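Local coordinates for conserved exported protein (Bacteroides fragilis, PDB 3CLW) that probably hydrolyses O-glycosidic bonds, as a family 30 glycoside hydrolase built on a TIM barrel, at residues A[65-74]-A[122-133]. Numbering follows the deposited sequence.
Sequences LTNWRVNIGA and MNNFLFFTNSAP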
loop_
_atom_site.group_PDB
_atom_site.type_symbol
_atom_site.label_atom_id
_atom_site.label_comp_id
_atom_site.label_asym_id
_atom_site.label_seq_id
_atom_site.Cartn_x
_atom_site.Cartn_y
_atom_site.Cartn_z
ATOM N N LEU A 65 -0.461 -10.661 3.538
ATOM C CA LEU A 65 0.378 -9.507 3.305
ATOM C C LEU A 65 1.795 -9.709 3.817
ATOM O O LEU A 65 2.038 -10.435 4.795
ATOM C CB LEU A 65 -0.221 -8.268 3.952
ATOM C CG LEU A 65 -1.592 -7.839 3.440
ATOM C CD1 LEU A 65 -2.082 -6.801 4.364
ATOM C CD2 LEU A 65 -1.537 -7.330 1.978
ATOM N N THR A 66 2.732 -9.030 3.151
ATOM C CA THR A 66 4.128 -9.267 3.399
ATOM C C THR A 66 4.893 -8.018 3.806
ATOM O O THR A 66 6.121 -8.051 3.908
ATOM C CB THR A 66 4.789 -9.966 2.172
ATOM O OG1 THR A 66 4.333 -9.342 0.980
ATOM C CG2 THR A 66 4.408 -11.439 2.130
ATOM N N ASN A 67 4.172 -6.920 4.004
ATOM C CA ASN A 67 4.654 -5.738 4.716
ATOM C C ASN A 67 3.449 -5.242 5.517
ATOM O O ASN A 67 2.300 -5.626 5.205
ATOM C CB ASN A 67 5.158 -4.659 3.744
ATOM C CG ASN A 67 5.590 -3.356 4.455
ATOM O OD1 ASN A 67 6.606 -3.305 5.154
ATOM N ND2 ASN A 67 4.829 -2.307 4.256
ATOM N N TRP A 68 3.694 -4.444 6.554
ATOM C CA TRP A 68 2.605 -3.821 7.353
ATOM C C TRP A 68 3.014 -2.390 7.660
ATOM O O TRP A 68 4.139 -2.160 8.124
ATOM C CB TRP A 68 2.361 -4.592 8.657
ATOM C CG TRP A 68 1.208 -4.099 9.565
ATOM C CD1 TRP A 68 1.302 -3.701 10.884
ATOM C CD2 TRP A 68 -0.181 -4.031 9.229
ATOM N NE1 TRP A 68 0.064 -3.393 11.387
ATOM C CE2 TRP A 68 -0.873 -3.588 10.393
ATOM C CE3 TRP A 68 -0.914 -4.288 8.054
ATOM C CZ2 TRP A 68 -2.270 -3.369 10.403
ATOM C CZ3 TRP A 68 -2.311 -4.082 8.066
ATOM C CH2 TRP A 68 -2.969 -3.624 9.240
ATOM N N ARG A 69 2.138 -1.433 7.352
ATOM C CA ARG A 69 2.492 -0.034 7.572
ATOM C C ARG A 69 1.940 0.457 8.928
ATOM O O ARG A 69 0.725 0.450 9.155
ATOM C CB ARG A 69 2.014 0.860 6.427
ATOM C CG ARG A 69 2.605 0.536 5.041
ATOM C CD ARG A 69 1.933 1.354 3.917
ATOM N NE ARG A 69 1.992 2.797 4.178
ATOM C CZ ARG A 69 2.920 3.630 3.690
ATOM N NH1 ARG A 69 3.887 3.207 2.866
ATOM N NH2 ARG A 69 2.860 4.910 4.022
ATOM N N VAL A 70 2.851 0.870 9.812
ATOM C CA VAL A 70 2.516 1.341 11.150
ATOM C C VAL A 70 2.570 2.888 11.247
ATOM O O VAL A 70 3.605 3.510 10.958
ATOM C CB VAL A 70 3.447 0.663 12.196
ATOM C CG1 VAL A 70 3.209 1.216 13.623
ATOM C CG2 VAL A 70 3.246 -0.831 12.146
ATOM N N ASN A 71 1.450 3.486 11.640
ATOM C CA ASN A 71 1.350 4.927 11.848
ATOM C C ASN A 71 1.933 5.321 13.203
ATOM O O ASN A 71 1.299 5.147 14.253
ATOM C CB ASN A 71 -0.127 5.389 11.766
ATOM C CG ASN A 71 -0.280 6.925 11.803
ATOM O OD1 ASN A 71 -1.305 7.435 12.222
ATOM N ND2 ASN A 71 0.737 7.645 11.386
ATOM N N ILE A 72 3.148 5.860 13.164
ATOM C CA ILE A 72 3.778 6.411 14.337
ATOM C C ILE A 72 3.059 7.723 14.644
ATOM O O ILE A 72 3.017 8.647 13.815
ATOM C CB ILE A 72 5.295 6.602 14.113
ATOM C CG1 ILE A 72 5.969 5.236 13.833
ATOM C CG2 ILE A 72 5.929 7.294 15.292
ATOM C CD1 ILE A 72 5.792 4.175 14.932
ATOM N N GLY A 73 2.449 7.773 15.824
ATOM C CA GLY A 73 1.650 8.915 16.234
ATOM C C GLY A 73 2.410 10.207 16.522
ATOM O O GLY A 73 3.583 10.199 16.883
ATOM N N ALA A 74 1.689 11.311 16.421
ATOM C CA ALA A 74 2.248 12.653 16.486
ATOM C C ALA A 74 1.647 13.337 17.702
ATOM O O ALA A 74 1.959 14.495 17.989
ATOM C CB ALA A 74 1.916 13.418 15.193
ATOM N N MET A 122 5.070 -12.878 9.552
ATOM C CA MET A 122 5.259 -11.661 8.781
ATOM C C MET A 122 6.004 -10.679 9.698
ATOM O O MET A 122 5.415 -10.119 10.636
ATOM C CB MET A 122 3.899 -11.094 8.333
ATOM C CG MET A 122 3.923 -10.076 7.180
ATOM S SD MET A 122 4.973 -8.608 7.266
ATOM C CE MET A 122 4.101 -7.689 8.478
ATOM N N ASN A 123 7.299 -10.493 9.438
ATOM C CA ASN A 123 8.097 -9.587 10.255
ATOM C C ASN A 123 8.825 -8.587 9.335
ATOM O O ASN A 123 10.048 -8.657 9.117
ATOM C CB ASN A 123 9.033 -10.383 11.188
ATOM C CG ASN A 123 9.614 -9.530 12.310
ATOM O OD1 ASN A 123 9.388 -8.314 12.366
ATOM N ND2 ASN A 123 10.381 -10.165 13.211
ATOM N N ASN A 124 8.040 -7.678 8.765
ATOM C CA ASN A 124 8.530 -6.698 7.835
ATOM C C ASN A 124 7.663 -5.478 7.979
ATOM O O ASN A 124 6.517 -5.467 7.525
ATOM C CB ASN A 124 8.547 -7.241 6.385
ATOM C CG ASN A 124 8.959 -6.182 5.361
ATOM O OD1 ASN A 124 9.712 -5.256 5.669
ATOM N ND2 ASN A 124 8.471 -6.323 4.129
ATOM N N PHE A 125 8.200 -4.453 8.630
ATOM C CA PHE A 125 7.412 -3.283 8.962
ATOM C C PHE A 125 7.945 -1.970 8.355
ATOM O O PHE A 125 9.154 -1.773 8.199
ATOM C CB PHE A 125 7.274 -3.150 10.485
ATOM C CG PHE A 125 6.622 -4.334 11.150
ATOM C CD1 PHE A 125 7.405 -5.395 11.648
ATOM C CD2 PHE A 125 5.231 -4.393 11.295
ATOM C CE1 PHE A 125 6.822 -6.491 12.276
ATOM C CE2 PHE A 125 4.622 -5.520 11.924
ATOM C CZ PHE A 125 5.422 -6.571 12.401
ATOM N N LEU A 126 7.002 -1.084 8.023
ATOM C CA LEU A 126 7.296 0.298 7.628
ATOM C C LEU A 126 6.630 1.182 8.658
ATOM O O LEU A 126 5.443 0.961 8.998
ATOM C CB LEU A 126 6.789 0.610 6.212
ATOM C CG LEU A 126 6.999 2.022 5.614
ATOM C CD1 LEU A 126 7.030 1.995 4.069
ATOM C CD2 LEU A 126 5.973 3.028 6.088
ATOM N N PHE A 127 7.389 2.146 9.183
ATOM C CA PHE A 127 6.889 3.183 10.104
ATOM C C PHE A 127 6.645 4.477 9.340
ATOM O O PHE A 127 7.555 4.971 8.647
ATOM C CB PHE A 127 7.940 3.456 11.181
ATOM C CG PHE A 127 7.918 2.477 12.315
ATOM C CD1 PHE A 127 8.607 2.753 13.484
ATOM C CD2 PHE A 127 7.180 1.277 12.222
ATOM C CE1 PHE A 127 8.564 1.846 14.541
ATOM C CE2 PHE A 127 7.117 0.378 13.294
ATOM C CZ PHE A 127 7.804 0.665 14.452
ATOM N N PHE A 128 5.441 5.024 9.453
ATOM C CA PHE A 128 5.097 6.255 8.739
ATOM C C PHE A 128 4.451 7.275 9.671
ATOM O O PHE A 128 3.773 6.894 10.623
ATOM C CB PHE A 128 4.245 6.019 7.456
ATOM C CG PHE A 128 2.780 5.711 7.713
ATOM C CD1 PHE A 128 2.359 4.421 8.018
ATOM C CD2 PHE A 128 1.824 6.720 7.642
ATOM C CE1 PHE A 128 0.977 4.128 8.241
ATOM C CE2 PHE A 128 0.474 6.447 7.900
ATOM C CZ PHE A 128 0.052 5.135 8.188
ATOM N N THR A 129 4.698 8.557 9.381
ATOM C CA THR A 129 4.114 9.679 10.086
ATOM C C THR A 129 3.327 10.580 9.131
ATOM O O THR A 129 3.696 10.769 7.938
ATOM C CB THR A 129 5.169 10.567 10.785
ATOM O OG1 THR A 129 6.310 10.747 9.913
ATOM C CG2 THR A 129 5.605 9.969 12.089
ATOM N N ASN A 130 2.241 11.111 9.705
ATOM C CA ASN A 130 1.362 12.090 9.132
ATOM C C ASN A 130 1.649 13.492 9.662
ATOM O O ASN A 130 1.208 14.489 9.095
ATOM C CB ASN A 130 -0.074 11.735 9.464
ATOM C CG ASN A 130 -0.588 10.650 8.598
ATOM O OD1 ASN A 130 -0.161 10.509 7.436
ATOM N ND2 ASN A 130 -1.498 9.848 9.141
ATOM N N SER A 131 2.390 13.558 10.750
ATOM C CA SER A 131 2.835 14.837 11.272
ATOM C C SER A 131 3.995 14.546 12.193
ATOM O O SER A 131 4.135 13.410 12.704
ATOM C CB SER A 131 1.687 15.557 12.031
ATOM O OG SER A 131 2.149 16.594 12.897
ATOM N N ALA A 132 4.829 15.565 12.388
ATOM C CA ALA A 132 5.838 15.568 13.431
ATOM C C ALA A 132 5.091 15.762 14.731
ATOM O O ALA A 132 3.967 16.245 14.717
ATOM C CB ALA A 132 6.865 16.697 13.183
ATOM N N PRO A 133 5.695 15.360 15.859
ATOM C CA PRO A 133 5.033 15.521 17.163
ATOM C C PRO A 133 4.505 16.943 17.353
ATOM O O PRO A 133 5.165 17.887 16.931
ATOM C CB PRO A 133 6.134 15.161 18.175
ATOM C CG PRO A 133 6.995 14.197 17.428
ATOM C CD PRO A 133 7.003 14.684 15.987
HETATM O O HOH W 1 -2.082 9.973 11.740
HETATM O O HOH W 2 1.424 10.401 12.453
HETATM O O HOH W 3 5.279 11.989 14.886
#
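N71 and F128 are neighbours on the parallel strands 68-71 and 125-128, and their side chains lie on the same face of the sheet as R69 and L126. From N71, CB sits 3.6 Å from F128 CZ, and CA packs over one face of that ring. With CG anti to the backbone N (chi1 -173°), the amide runs on above the same face, its plane only 17° from the ring's: N71 CG comes next to F128 CE2 and CZ, and N71 ND2 lies 3.7 Å from F128 CE2. OD1 accepts from a water that is held in turn by N130 ND2. N71 ND2 donates to F128 O at 3.2 Å, coming from above the carbonyl plane, while the I72 N bond to that same oxygen is 2.8 Å long. A second water takes N71 ND2 as well and ties it to I72 O and N130 N.

The opposite face of the F128 ring meets R69: R69 NH2 lies 3.8 Å from F128 CG, and R69 CZ makes an off-centre cation-pi contact, 4.9 Å from the F128 ring centroid. L126 CD2 lies over one face of the guanidinium. Beyond the pair, the guanidinium makes a salt bridge to E231 and a hydrogen bond to Q355, both on other strands of the barrel.

Between strands 68-71 and 125-128, L126 N donates to W68 O, V70 N to L126 O at 2.7 Å, and F128 N to V70 O. These adjacent TIM-barrel strands put W68, V70, F125 and F127 on the face that packs on helix 108-119; I72 CD1 rests on the F127 ring, 3.7 Å from its centroid. On the mixed face of R69, L126, N71 and F128, a buried arginine has a carboxylate, an amide and an aromatic ring as partners, which probably stabilises its positive charge and restrains its swing.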